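Local atomic coordinates of methionine-binding lipoprotein MetQ (Bacillus subtilis subsp. subtilis, PDB entry 4GOT), a protein that probably binds methionine and passes it to the membrane permease of the MetNPQ ABC transporter, and also takes part in methionine sulfoxide transport. Residues 118-123 with 174-179; 141-146 with 153-158. All blocks are in the same frame, centred on the assembly; numbering follows the deposited sequence. Where two conformers were deposited one is given.

Interaction 1 of 2, residues 118-123 with 174-179. With MSE (selenomethionine), chain B.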
loop_
_atom_site.group_PDB
_atom_site.type_symbol
_atom_site.label_atom_id
_atom_site.label_comp_id
_atom_site.label_asym_id
_atom_site.label_seq_id
_atom_site.Cartn_x
_atom_site.Cartn_y
_atom_site.Cartn_z
ATOM N N GLY A 118 3.500 6.854 10.494
ATOM C CA GLY A 118 2.296 7.295 11.213
ATOM C C GLY A 118 1.134 6.298 11.092
ATOM O O GLY A 118 0.361 6.096 12.039
ATOM N N ARG A 119 1.024 5.641 9.937
ATOM C CA ARG A 119 -0.044 4.638 9.693
ATOM C C ARG A 119 0.071 3.456 10.693
ATOM O O ARG A 119 -0.889 3.037 11.291
ATOM C CB ARG A 119 0.056 4.121 8.257
ATOM C CG ARG A 119 -1.103 3.260 7.803
ATOM C CD ARG A 119 -0.906 2.743 6.385
ATOM N NE ARG A 119 -2.127 2.082 5.951
ATOM C CZ ARG A 119 -2.263 1.403 4.813
ATOM N NH1 ARG A 119 -1.261 1.266 3.942
ATOM N NH2 ARG A 119 -3.442 0.840 4.553
HETATM N N MSE A 120 1.276 2.909 10.814
HETATM C CA MSE A 120 1.613 1.878 11.811
HETATM C C MSE A 120 1.397 2.298 13.259
HETATM O O MSE A 120 0.696 1.616 14.025
HETATM C CB MSE A 120 3.083 1.455 11.605
HETATM C CG MSE A 120 3.283 0.831 10.262
HETATM SE SE MSE A 120 5.132 0.465 9.886
HETATM C CE MSE A 120 5.753 1.812 8.617
ATOM N N LEU A 121 1.946 3.444 13.646
ATOM C CA LEU A 121 1.805 3.898 15.018
ATOM C C LEU A 121 0.343 4.189 15.406
ATOM O O LEU A 121 -0.027 4.033 16.580
ATOM C CB LEU A 121 2.706 5.132 15.287
ATOM C CG LEU A 121 4.205 4.857 15.100
ATOM C CD1 LEU A 121 4.967 6.130 15.420
ATOM C CD2 LEU A 121 4.721 3.649 15.900
ATOM N N ALA A 122 -0.473 4.578 14.423
ATOM C CA ALA A 122 -1.871 4.965 14.670
ATOM C C ALA A 122 -2.661 3.719 15.057
ATOM O O ALA A 122 -3.572 3.801 15.875
ATOM C CB ALA A 122 -2.496 5.640 13.451
HETATM N N MSE A 123 -2.302 2.578 14.474
HETATM C CA MSE A 123 -2.906 1.295 14.858
HETATM C C MSE A 123 -2.587 0.903 16.290
HETATM O O MSE A 123 -3.438 0.369 16.975
HETATM C CB MSE A 123 -2.444 0.164 13.936
HETATM C CG MSE A 123 -3.086 0.261 12.578
HETATM SE SE MSE A 123 -2.633 -1.221 11.450
HETATM C CE MSE A 123 -3.868 -2.542 12.231
ATOM N N ALA A 174 5.125 -9.022 17.260
ATOM C CA ALA A 174 4.055 -8.582 16.374
ATOM C C ALA A 174 4.725 -7.880 15.191
ATOM O O ALA A 174 5.799 -7.260 15.337
ATOM C CB ALA A 174 3.084 -7.634 17.106
ATOM N N VAL A 175 4.123 -8.029 14.017
ATOM C CA VAL A 175 4.767 -7.616 12.731
ATOM C C VAL A 175 3.758 -6.969 11.785
ATOM O O VAL A 175 2.666 -7.526 11.563
ATOM C CB VAL A 175 5.430 -8.827 11.998
ATOM C CG1 VAL A 175 6.100 -8.333 10.716
ATOM C CG2 VAL A 175 6.418 -9.559 12.906
ATOM N N PHE A 176 4.094 -5.769 11.271
ATOM C CA PHE A 176 3.271 -5.085 10.242
ATOM C C PHE A 176 3.552 -5.659 8.861
ATOM O O PHE A 176 4.721 -5.809 8.491
ATOM C CB PHE A 176 3.512 -3.570 10.212
ATOM C CG PHE A 176 2.903 -2.836 11.391
ATOM C CD1 PHE A 176 3.626 -2.681 12.567
ATOM C CD2 PHE A 176 1.636 -2.292 11.322
ATOM C CE1 PHE A 176 3.079 -2.017 13.679
ATOM C CE2 PHE A 176 1.085 -1.616 12.420
ATOM C CZ PHE A 176 1.807 -1.473 13.596
ATOM N N ILE A 177 2.492 -6.003 8.123
ATOM C CA ILE A 177 2.636 -6.481 6.717
ATOM C C ILE A 177 1.555 -5.757 5.858
ATOM O O ILE A 177 0.336 -5.790 6.173
ATOM C CB ILE A 177 2.500 -8.028 6.548
ATOM C CG1 ILE A 177 3.232 -8.810 7.664
ATOM C CG2 ILE A 177 3.029 -8.453 5.179
ATOM C CD1 ILE A 177 3.030 -10.323 7.641
ATOM N N ASN A 178 2.004 -5.107 4.787
ATOM C CA ASN A 178 1.114 -4.455 3.820
ATOM C C ASN A 178 0.321 -5.561 3.126
ATOM O O ASN A 178 0.904 -6.592 2.799
ATOM C CB ASN A 178 1.925 -3.712 2.745
ATOM C CG ASN A 178 2.709 -2.514 3.288
ATOM O OD1 ASN A 178 2.177 -1.409 3.387
ATOM N ND2 ASN A 178 3.954 -2.732 3.647
ATOM N N VAL A 179 -0.964 -5.334 2.849
ATOM C CA VAL A 179 -1.799 -6.370 2.207
ATOM C C VAL A 179 -1.151 -6.957 0.918
ATOM O O VAL A 179 -1.189 -8.159 0.705
ATOM C CB VAL A 179 -3.229 -5.865 1.893
ATOM C CG1 VAL A 179 -4.003 -6.937 1.098
ATOM C CG2 VAL A 179 -3.982 -5.411 3.158
HETATM N N MSE B 300 -0.202 -1.500 -1.397
HETATM C CA MSE B 300 0.435 -0.924 -0.175
HETATM C C MSE B 300 -0.606 -0.543 0.931
HETATM O O MSE B 300 -1.547 0.121 0.589
HETATM O OXT MSE B 300 -0.532 -0.823 2.154
HETATM C CB MSE B 300 1.207 0.342 -0.579
HETATM C CG MSE B 300 2.145 0.888 0.450
HETATM SE SE MSE B 300 2.930 2.631 -0.068
HETATM C CE MSE B 300 4.334 1.907 -1.448
#
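Met120, on helix 117-126, lies over one face of the Phe176 ring, which projects from strand 174-177. It is a selenomethionine, and its chain can be followed outward across the ring. CB sits almost above the ring centre, 3.8 Å from the centroid of Phe176 and 14° off the normal, a CH-pi contact. CG, set beside the backbone N, comes down 3.7 Å from Phe176 CD2. SE remains over the same face, 4.6 Å from the Phe176 centroid, as a Met-aromatic contact; the bend at chi3 then takes CE away from the strand. A second selenomethionine, Met123, meets the ring at its edge, with SE 3.9 Å from Phe176 CE2. Helix and central strand are thus packed together in one lobe of the two-lobed periplasmic-binding-protein fold, where Phe89 and Ile91 also touch the ring. The residue next to Met120, Arg119, belongs to the ligand pocket. Its extended chain, CG anti to the backbone N (chi1 -171°), carries NH1 to OXT of the bound selenomethionine, a 2.8 Å hydrogen bond with a bent N-H...O angle of 137°. The ligand carboxylate carbon lies in the guanidinium plane, at its edge, while salt bridges to Glu116, from NH1, and Glu197, from NH2, also hold the group.

Interaction 2 of 2, residues 141-146 with 153-158; sequences ATLKDI and LEFKKV
The short 3-10 turn at 143-145 faces strand 154-158 at a distance set by side chains, the closest CA atoms, those of Leu143 and Phe155, being 8.8 Å apart. Between them the Phe155 ring takes contacts from Leu143 in the turn and from Ile146 just after it. Leu143 lays its CD2 methyl over one face, 3.7 Å from the centroid of Phe155 and 15° off the ring normal, a CH-pi contact displaced toward the rim, where CD2 of Leu143 comes within 3.6 Å of CD2 of Phe155. The two side chains run past each other in opposite directions. Ile146 approaches obliquely, its CD1 3.7 Å from Phe155 CE2 and nearly as close to CZ. CG1 of Ile146 stands beside the backbone N (chi1 -65°), and from there CD1 is carried out to the far end of the phenyl group. Strand 154-158 is an outermost strand of the five-stranded mixed sheet in this lobe, beside the parallel strand 107-111, and the turn packs against its residues together with helix 117-126: Leu121 of the helix touches Leu143, and Leu124 touches Phe155. The other methyl of Leu143, CD1, meets the aliphatic part of Lys157 tip to tip, 4.0 Å from CE. Within the turn, Thr142 N donates to Asp145 OD2 at 2.9 Å and an N-H...O angle of 171°, reaching the carboxylate on its anti side. A backbone bond runs the other way, with Asp145 N in turn donating to Thr142 O at 2.8 Å.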
loop_
_atom_site.group_PDB
_atom_site.type_symbol
_atom_site.label_atom_id
_atom_site.label_comp_id
_atom_site.label_asym_id
_atom_site.label_seq_id
_atom_site.Cartn_x
_atom_site.Cartn_y
_atom_site.Cartn_z
ATOM N N ALA A 141 3.289 11.478 11.747
ATOM C CA ALA A 141 3.873 10.994 13.006
ATOM C C ALA A 141 5.033 10.043 12.779
ATOM O O ALA A 141 4.960 9.164 11.913
ATOM C CB ALA A 141 2.818 10.283 13.852
ATOM N N THR A 142 6.072 10.186 13.594
ATOM C CA THR A 142 7.135 9.163 13.670
ATOM C C THR A 142 7.327 8.656 15.113
ATOM O O THR A 142 6.643 9.104 16.088
ATOM C CB THR A 142 8.497 9.672 13.067
ATOM O OG1 THR A 142 9.047 10.738 13.858
ATOM C CG2 THR A 142 8.331 10.123 11.568
ATOM N N LEU A 143 8.290 7.766 15.274
ATOM C CA LEU A 143 8.691 7.291 16.615
ATOM C C LEU A 143 9.060 8.427 17.564
ATOM O O LEU A 143 8.760 8.334 18.756
ATOM C CB LEU A 143 9.852 6.250 16.532
ATOM C CG LEU A 143 9.558 4.834 15.962
ATOM C CD1 LEU A 143 10.825 3.974 15.915
ATOM C CD2 LEU A 143 8.491 4.084 16.725
ATOM N N LYS A 144 9.686 9.500 17.056
ATOM C CA LYS A 144 9.981 10.687 17.891
ATOM C C LYS A 144 8.714 11.263 18.537
ATOM O O LYS A 144 8.810 11.962 19.511
ATOM C CB LYS A 144 10.642 11.808 17.066
ATOM C CG LYS A 144 12.147 11.660 16.866
ATOM C CD LYS A 144 12.713 12.749 15.957
ATOM C CE LYS A 144 14.139 12.431 15.513
ATOM N NZ LYS A 144 14.674 13.404 14.510
ATOM N N ASP A 145 7.535 10.960 17.995
ATOM C CA ASP A 145 6.276 11.566 18.453
ATOM C C ASP A 145 5.505 10.748 19.504
ATOM O O ASP A 145 4.463 11.197 19.976
ATOM C CB ASP A 145 5.385 11.884 17.242
ATOM C CG ASP A 145 6.004 12.930 16.317
ATOM O OD1 ASP A 145 6.392 14.008 16.832
ATOM O OD2 ASP A 145 6.068 12.709 15.075
ATOM N N ILE A 146 6.026 9.575 19.884
ATOM C CA ILE A 146 5.443 8.792 20.992
ATOM C C ILE A 146 5.506 9.567 22.335
ATOM O O ILE A 146 6.564 9.981 22.790
ATOM C CB ILE A 146 6.067 7.371 21.124
ATOM C CG1 ILE A 146 5.748 6.524 19.875
ATOM C CG2 ILE A 146 5.543 6.674 22.380
ATOM C CD1 ILE A 146 6.554 5.227 19.716
ATOM N N LEU A 153 7.369 -0.868 24.750
ATOM C CA LEU A 153 7.519 -1.571 23.500
ATOM C C LEU A 153 8.833 -1.113 22.891
ATOM O O LEU A 153 9.217 0.047 23.076
ATOM C CB LEU A 153 6.306 -1.288 22.582
ATOM C CG LEU A 153 4.931 -1.717 23.121
ATOM C CD1 LEU A 153 3.802 -1.288 22.201
ATOM C CD2 LEU A 153 4.895 -3.227 23.289
ATOM N N GLU A 154 9.541 -2.045 22.237
ATOM C CA GLU A 154 10.740 -1.754 21.470
ATOM C C GLU A 154 10.421 -1.965 19.971
ATOM O O GLU A 154 9.603 -2.838 19.623
ATOM C CB GLU A 154 11.875 -2.669 21.964
ATOM C CG GLU A 154 12.233 -2.445 23.442
ATOM C CD GLU A 154 12.983 -3.610 24.076
ATOM O OE1 GLU A 154 13.401 -4.536 23.345
ATOM O OE2 GLU A 154 13.160 -3.603 25.310
ATOM N N PHE A 155 11.047 -1.189 19.089
ATOM C CA PHE A 155 10.703 -1.235 17.673
ATOM C C PHE A 155 11.916 -1.600 16.825
ATOM O O PHE A 155 13.017 -1.127 17.099
ATOM C CB PHE A 155 10.118 0.089 17.194
ATOM C CG PHE A 155 8.941 0.574 18.023
ATOM C CD1 PHE A 155 7.647 0.218 17.697
ATOM C CD2 PHE A 155 9.139 1.403 19.097
ATOM C CE1 PHE A 155 6.553 0.665 18.448
ATOM C CE2 PHE A 155 8.054 1.852 19.859
ATOM C CZ PHE A 155 6.760 1.477 19.533
ATOM N N LYS A 156 11.685 -2.430 15.809
ATOM C CA LYS A 156 12.695 -2.778 14.808
ATOM C C LYS A 156 12.096 -2.425 13.431
ATOM O O LYS A 156 10.892 -2.273 13.302
ATOM C CB LYS A 156 13.009 -4.285 14.855
ATOM C CG LYS A 156 13.493 -4.856 16.186
ATOM C CD LYS A 156 14.991 -4.670 16.354
ATOM C CE LYS A 156 15.573 -5.517 17.492
ATOM N NZ LYS A 156 15.921 -6.909 17.049
ATOM N N LYS A 157 12.925 -2.296 12.396
ATOM C CA LYS A 157 12.407 -1.987 11.072
ATOM C C LYS A 157 12.919 -2.982 10.073
ATOM O O LYS A 157 14.110 -3.266 10.070
ATOM C CB LYS A 157 12.795 -0.568 10.628
ATOM C CG LYS A 157 12.083 0.514 11.389
ATOM C CD LYS A 157 12.888 1.799 11.402
ATOM C CE LYS A 157 12.339 2.796 12.421
ATOM N NZ LYS A 157 11.398 3.675 11.700
ATOM N N VAL A 158 11.995 -3.515 9.268
ATOM C CA VAL A 158 12.314 -4.472 8.201
ATOM C C VAL A 158 11.736 -3.946 6.878
ATOM O O VAL A 158 10.691 -3.307 6.862
ATOM C CB VAL A 158 11.731 -5.869 8.541
ATOM C CG1 VAL A 158 11.901 -6.857 7.387
ATOM C CG2 VAL A 158 12.404 -6.422 9.818
#

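In the fold
Helix 117-126 connects the two contacts, whose centres are about 11 Å apart. In interaction 1 its Met120 and Met123 meet strand 174-177; Leu121 instead reaches the loop of interaction 2, with CD1 3.5 Å from C of Thr142, while Gly118 CA lies 4.0 Å from Ala141 CB. Both contacts also reach the same sheet, where strand 107-111 runs between strands 154-158 and 174-177. Along the chain, interaction 2 falls inside the loop that interaction 1 closes. Only interaction 1 holds residues of the ligand pocket, Arg119 and Asn178; interaction 2 is a surface contact, centred about 19 Å from the chain's centre, against 11 Å for interaction 1.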